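Local coordinates for protein hydrogen peroxide-inducible genes activator (Corynebacterium glutamicum, PDB 6G1D) that probably senses hydrogen peroxide and activates peroxide-inducible genes as a LysR-type transcription factor, at residues G53-I57 / T67-L73; P168-F174 / A278-L284. The protein carries 1 engineered substitution. All coordinates share one frame. Numbering follows the deposited sequence.

From the N terminus, the chain first forms the LysR-family helix-turn-helix region, and interaction 1 closes there: 53-57, just after helix 38-52, meets 67-73, the cap and first turns of helix 68-95, around nine intervening residues that carry most of the two-stranded hairpin 57-58/65-66, whose first residue, Ile57, belongs to the first segment. Helix 68-95 then leads to the LysR substrate-binding domain. Interaction 2 opens only afterwards, pairing 168-174 with 278-284 across 103 intervening residues, and joins neighbouring strands of a six-stranded mixed sheet. The two loops are in series, neither nested nor crossed. Their centres lie 57 Å apart, on opposite sides of the chain's centre, and their nearest atoms about 38 Å apart, so the two do not touch.

Interaction 1: residues G53-I57 / T67-L73; sequences GVQLI and TPAGEKL
Residues 53-57 run irregularly past the N-terminal turns of helix 68-95, with Leu56 CA 4.1 Å from Gly70 CA. Gly53, at positive phi (69°), is the C' residue of the Schellman motif ending helix 38-52; Val54 follows extended (-133/128). The tight fit depends on the hollow at Gly70: an ideal CB there would lie 2.3 Å from Leu56 O, a clash, whereas its CA admits that oxygen at 3.7 Å. Beside it, Val54 (chi1 t) sets CG1 3.5 Å from Ala69 CB, and Leu56 (m, t) reaches CD2 to 3.8 Å from Leu73 CD1. Phe18 of helix 12-24 also packs on Leu56. Thr67 (chi1 p) is the N-cap: its OG1 accepts from Gly70 N at 3.0 Å and donates to Gln55 O at 2.7 Å, while Thr67 N donates to Leu56 O at 3.0 Å (164°). Within this winged helix-turn-helix region, the chemistry therefore implies that one hydroxyl both caps helix 68-95 and ties it to the preceding loop, beside a small apolar seam.

Interaction 2: residues P168-F174 / A278-L284; sequences PLYDEDF and ANRRIGL
Strands 168-174 and 279-284 run antiparallel, their axes 4.5 Å apart at closest approach and 154° between directions. Backbone bonds set the register: Ile282 N to Tyr170 O 2.9 Å, Glu172 N to Arg280 O 2.8 Å, Arg280 N to Glu172 O 2.9 Å and Phe174 N to Ala278 O 2.9 Å. Asp171 and Arg281 form a non-hydrogen-bonded pair. A classic bulge places Leu169 and Tyr170 opposite Ile282, whose O accepts from Leu169 N (2.9 Å) and weakly from Tyr170 N (3.3 Å). Salt bridges occupy opposite faces: Asp171 OD2 meets Arg281 NH2 at 2.8 Å, and Glu172 OE1 meets Arg280 NH2 at 2.9 Å. Glu172 OE2 is also hydrogen-bonded to Ser256 OG, and Arg280 NH1 to Thr109 OG1. Apolar contact includes a CH-pi approach, Ile282 CB lying over the Tyr170 ring (chi1 p), 3.6 Å from CE1. Water 1 bridges Asp171 OD1 (2.9 Å) and Asn279 OD1 (3.0 Å). Such adjacent antiparallel strands within a mixed sheet flanked by helices fit the periplasmic-binding-protein-like fold of LysR effector domains.

Interaction 1: residues G53-I57 / T67-L73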
loop_
_atom_site.group_PDB
_atom_site.type_symbol
_atom_site.label_atom_id
_atom_site.label_comp_id
_atom_site.label_asym_id
_atom_site.label_seq_id
_atom_site.Cartn_x
_atom_site.Cartn_y
_atom_site.Cartn_z
ATOM N N GLY B 53 8.665 -39.305 -21.116
ATOM C CA GLY B 53 8.272 -39.231 -22.525
ATOM C C GLY B 53 8.032 -37.781 -22.969
ATOM O O GLY B 53 7.260 -37.539 -23.887
ATOM N N VAL B 54 8.673 -36.831 -22.290
ATOM C CA VAL B 54 8.508 -35.417 -22.555
ATOM C C VAL B 54 9.888 -34.770 -22.626
ATOM O O VAL B 54 10.708 -34.928 -21.707
ATOM C CB VAL B 54 7.725 -34.726 -21.404
ATOM C CG1 VAL B 54 7.692 -33.213 -21.595
ATOM C CG2 VAL B 54 6.313 -35.284 -21.276
ATOM N N GLN B 55 10.140 -34.040 -23.710
ATOM C CA GLN B 55 11.345 -33.233 -23.861
ATOM C C GLN B 55 11.172 -31.912 -23.063
ATOM O O GLN B 55 10.251 -31.133 -23.317
ATOM C CB GLN B 55 11.602 -32.952 -25.348
ATOM C CG GLN B 55 13.023 -32.499 -25.648
ATOM C CD GLN B 55 13.177 -31.872 -27.026
ATOM O OE1 GLN B 55 12.282 -31.916 -27.872
ATOM N NE2 GLN B 55 14.323 -31.245 -27.232
ATOM N N LEU B 56 12.060 -31.690 -22.094
ATOM C CA LEU B 56 12.031 -30.534 -21.195
ATOM C C LEU B 56 12.979 -29.409 -21.596
ATOM O O LEU B 56 12.731 -28.250 -21.237
ATOM C CB LEU B 56 12.368 -30.984 -19.787
ATOM C CG LEU B 56 11.449 -32.053 -19.176
ATOM C CD1 LEU B 56 12.015 -32.534 -17.859
ATOM C CD2 LEU B 56 10.016 -31.556 -18.994
ATOM N N ILE B 57 14.041 -29.722 -22.321
ATOM C CA ILE B 57 15.069 -28.742 -22.710
ATOM C C ILE B 57 15.468 -28.997 -24.164
ATOM O O ILE B 57 15.720 -30.138 -24.526
ATOM C CB ILE B 57 16.354 -28.944 -21.850
ATOM C CG1 ILE B 57 16.065 -28.800 -20.348
ATOM C CG2 ILE B 57 17.466 -28.016 -22.280
ATOM C CD1 ILE B 57 15.726 -27.413 -19.862
ATOM N N THR B 67 11.707 -26.075 -23.108
ATOM C CA THR B 67 10.579 -26.264 -24.050
ATOM C C THR B 67 9.258 -25.765 -23.421
ATOM O O THR B 67 9.194 -25.532 -22.203
ATOM C CB THR B 67 10.359 -27.752 -24.415
ATOM O OG1 THR B 67 10.009 -28.485 -23.236
ATOM C CG2 THR B 67 11.560 -28.350 -25.080
ATOM N N PRO B 68 8.193 -25.638 -24.248
ATOM C CA PRO B 68 6.885 -25.319 -23.657
ATOM C C PRO B 68 6.491 -26.250 -22.505
ATOM O O PRO B 68 6.093 -25.784 -21.437
ATOM C CB PRO B 68 5.927 -25.426 -24.848
ATOM C CG PRO B 68 6.749 -25.068 -26.018
ATOM C CD PRO B 68 8.179 -25.488 -25.717
ATOM N N ALA B 69 6.660 -27.551 -22.715
ATOM C CA ALA B 69 6.416 -28.549 -21.673
ATOM C C ALA B 69 7.273 -28.339 -20.428
ATOM O O ALA B 69 6.780 -28.450 -19.300
ATOM C CB ALA B 69 6.656 -29.946 -22.227
ATOM N N GLY B 70 8.549 -28.053 -20.620
ATOM C CA GLY B 70 9.457 -27.782 -19.492
ATOM C C GLY B 70 9.024 -26.548 -18.691
ATOM O O GLY B 70 9.016 -26.560 -17.468
ATOM N N GLU B 71 8.617 -25.496 -19.403
ATOM C CA GLU B 71 8.154 -24.282 -18.740
ATOM C C GLU B 71 6.892 -24.532 -17.899
ATOM O O GLU B 71 6.759 -24.005 -16.792
ATOM C CB GLU B 71 7.928 -23.179 -19.770
ATOM C CG GLU B 71 7.555 -21.820 -19.172
ATOM C CD GLU B 71 7.597 -20.680 -20.180
ATOM O OE1 GLU B 71 8.598 -20.665 -20.971
ATOM O OE2 GLU B 71 6.651 -19.822 -20.149
ATOM N N LYS B 72 5.976 -25.351 -18.424
ATOM C CA LYS B 72 4.778 -25.706 -17.674
ATOM C C LYS B 72 5.061 -26.606 -16.480
ATOM O O LYS B 72 4.407 -26.485 -15.456
ATOM C CB LYS B 72 3.726 -26.364 -18.581
ATOM C CG LYS B 72 3.070 -25.410 -19.541
ATOM C CD LYS B 72 1.988 -26.097 -20.367
ATOM C CE LYS B 72 2.504 -26.482 -21.738
ATOM N NZ LYS B 72 1.342 -27.005 -22.530
ATOM N N LEU B 73 6.029 -27.506 -16.589
ATOM C CA LEU B 73 6.340 -28.403 -15.469
ATOM C C LEU B 73 7.281 -27.801 -14.413
ATOM O O LEU B 73 7.306 -28.279 -13.272
ATOM C CB LEU B 73 6.905 -29.725 -15.991
ATOM C CG LEU B 73 5.842 -30.578 -16.746
ATOM C CD1 LEU B 73 6.536 -31.687 -17.543
ATOM C CD2 LEU B 73 4.850 -31.140 -15.748
#

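Interaction 2: residues P168-F174 / A278-L284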
loop_
_atom_site.group_PDB
_atom_site.type_symbol
_atom_site.label_atom_id
_atom_site.label_comp_id
_atom_site.label_asym_id
_atom_site.label_seq_id
_atom_site.Cartn_x
_atom_site.Cartn_y
_atom_site.Cartn_z
ATOM N N PRO B 168 6.177 -13.638 30.409
ATOM C CA PRO B 168 6.789 -12.356 30.765
ATOM C C PRO B 168 8.310 -12.477 30.750
ATOM O O PRO B 168 8.858 -13.487 31.260
ATOM C CB PRO B 168 6.316 -12.116 32.222
ATOM C CG PRO B 168 5.268 -13.125 32.509
ATOM C CD PRO B 168 5.425 -14.225 31.535
ATOM N N LEU B 169 8.987 -11.507 30.150
ATOM C CA LEU B 169 10.463 -11.559 30.065
ATOM C C LEU B 169 11.095 -10.586 31.040
ATOM O O LEU B 169 11.841 -10.994 31.925
ATOM C CB LEU B 169 10.939 -11.298 28.647
ATOM C CG LEU B 169 10.421 -12.290 27.584
ATOM C CD1 LEU B 169 10.878 -11.874 26.219
ATOM C CD2 LEU B 169 10.934 -13.686 27.904
ATOM N N TYR B 170 10.784 -9.306 30.883
ATOM C CA TYR B 170 11.359 -8.255 31.728
ATOM C C TYR B 170 10.576 -6.944 31.598
ATOM O O TYR B 170 9.830 -6.762 30.635
ATOM C CB TYR B 170 12.820 -8.022 31.338
ATOM C CG TYR B 170 13.030 -7.805 29.853
ATOM C CD1 TYR B 170 12.877 -6.560 29.265
ATOM C CD2 TYR B 170 13.382 -8.865 29.022
ATOM C CE1 TYR B 170 13.065 -6.370 27.920
ATOM C CE2 TYR B 170 13.563 -8.676 27.659
ATOM C CZ TYR B 170 13.416 -7.431 27.118
ATOM O OH TYR B 170 13.612 -7.282 25.781
ATOM N N ASP B 171 10.774 -6.060 32.569
ATOM C CA ASP B 171 10.390 -4.651 32.480
ATOM C C ASP B 171 11.595 -3.811 32.023
ATOM O O ASP B 171 12.677 -3.889 32.617
ATOM C CB ASP B 171 9.911 -4.156 33.842
ATOM C CG ASP B 171 8.597 -4.733 34.229
ATOM O OD1 ASP B 171 7.748 -4.938 33.348
ATOM O OD2 ASP B 171 8.367 -4.968 35.433
ATOM N N GLU B 172 11.410 -3.061 30.951
ATOM C CA GLU B 172 12.482 -2.252 30.381
ATOM C C GLU B 172 12.158 -0.795 30.633
ATOM O O GLU B 172 11.102 -0.306 30.176
ATOM C CB GLU B 172 12.591 -2.479 28.887
ATOM C CG GLU B 172 13.612 -1.609 28.192
ATOM C CD GLU B 172 13.863 -2.016 26.759
ATOM O OE1 GLU B 172 12.965 -2.662 26.148
ATOM O OE2 GLU B 172 14.967 -1.667 26.244
ATOM N N ASP B 173 13.062 -0.095 31.306
ATOM C CA ASP B 173 12.847 1.319 31.605
ATOM C C ASP B 173 12.927 2.166 30.344
ATOM O O ASP B 173 13.596 1.793 29.392
ATOM C CB ASP B 173 13.864 1.814 32.640
ATOM C CG ASP B 173 13.573 1.298 34.049
ATOM O OD1 ASP B 173 12.372 1.205 34.462
ATOM O OD2 ASP B 173 14.551 0.999 34.765
ATOM N N PHE B 174 12.215 3.287 30.345
ATOM C CA PHE B 174 12.474 4.354 29.386
ATOM C C PHE B 174 13.526 5.342 29.940
ATOM O O PHE B 174 13.837 5.348 31.118
ATOM C CB PHE B 174 11.213 5.146 29.079
ATOM C CG PHE B 174 10.081 4.305 28.563
ATOM C CD1 PHE B 174 10.274 3.458 27.495
ATOM C CD2 PHE B 174 8.819 4.384 29.137
ATOM C CE1 PHE B 174 9.239 2.674 27.017
ATOM C CE2 PHE B 174 7.784 3.624 28.667
ATOM C CZ PHE B 174 7.996 2.766 27.606
ATOM N N ALA B 278 8.265 4.288 34.804
ATOM C CA ALA B 278 8.214 4.617 33.394
ATOM C C ALA B 278 8.952 3.528 32.641
ATOM O O ALA B 278 10.185 3.616 32.424
ATOM C CB ALA B 278 8.853 6.009 33.165
ATOM N N ASN B 279 8.213 2.494 32.272
ATOM C CA ASN B 279 8.812 1.307 31.664
ATOM C C ASN B 279 7.799 0.593 30.737
ATOM O O ASN B 279 6.655 1.005 30.658
ATOM C CB ASN B 279 9.377 0.383 32.787
ATOM C CG ASN B 279 8.303 -0.203 33.672
ATOM O OD1 ASN B 279 7.129 -0.171 33.363
ATOM N ND2 ASN B 279 8.720 -0.748 34.797
ATOM N N ARG B 280 8.235 -0.446 30.038
ATOM C CA ARG B 280 7.311 -1.328 29.292
ATOM C C ARG B 280 7.603 -2.753 29.695
ATOM O O ARG B 280 8.754 -3.076 30.042
ATOM C CB ARG B 280 7.485 -1.159 27.801
ATOM C CG ARG B 280 8.859 -1.528 27.285
ATOM C CD ARG B 280 8.946 -1.312 25.820
ATOM N NE ARG B 280 10.256 -1.649 25.297
ATOM C CZ ARG B 280 10.585 -1.532 24.019
ATOM N NH1 ARG B 280 9.694 -1.086 23.127
ATOM N NH2 ARG B 280 11.799 -1.863 23.624
ATOM N N ARG B 281 6.571 -3.595 29.692
ATOM C CA ARG B 281 6.737 -5.017 29.976
ATOM C C ARG B 281 6.841 -5.755 28.658
ATOM O O ARG B 281 5.899 -5.718 27.854
ATOM C CB ARG B 281 5.590 -5.553 30.839
ATOM C CG ARG B 281 5.703 -7.052 31.111
ATOM C CD ARG B 281 5.035 -7.432 32.408
ATOM N NE ARG B 281 5.894 -7.174 33.570
ATOM C CZ ARG B 281 5.468 -7.158 34.835
ATOM N NH1 ARG B 281 4.184 -7.265 35.140
ATOM N NH2 ARG B 281 6.356 -6.935 35.805
ATOM N N ILE B 282 7.976 -6.401 28.438
ATOM C CA ILE B 282 8.228 -7.183 27.249
ATOM C C ILE B 282 7.994 -8.650 27.575
ATOM O O ILE B 282 8.276 -9.121 28.695
ATOM C CB ILE B 282 9.670 -6.975 26.754
ATOM C CG1 ILE B 282 9.872 -5.540 26.326
ATOM C CG2 ILE B 282 9.984 -7.879 25.568
ATOM C CD1 ILE B 282 9.002 -5.079 25.147
ATOM N N GLY B 283 7.442 -9.348 26.595
ATOM C CA GLY B 283 7.041 -10.742 26.749
ATOM C C GLY B 283 7.164 -11.511 25.448
ATOM O O GLY B 283 7.280 -10.928 24.344
ATOM N N LEU B 284 7.105 -12.828 25.576
ATOM C CA LEU B 284 7.155 -13.718 24.439
ATOM C C LEU B 284 5.745 -14.282 24.254
ATOM O O LEU B 284 5.170 -14.825 25.191
ATOM C CB LEU B 284 8.184 -14.829 24.700
ATOM C CG LEU B 284 8.568 -15.621 23.480
ATOM C CD1 LEU B 284 9.173 -14.738 22.391
ATOM C CD2 LEU B 284 9.568 -16.722 23.854
HETATM O O HOH W 1 5.739 -2.864 33.538
HETATM O O HOH W 2 10.606 2.806 35.778
HETATM O O HOH W 3 11.379 -0.816 35.693
HETATM O O HOH W 4 12.309 5.252 33.351
#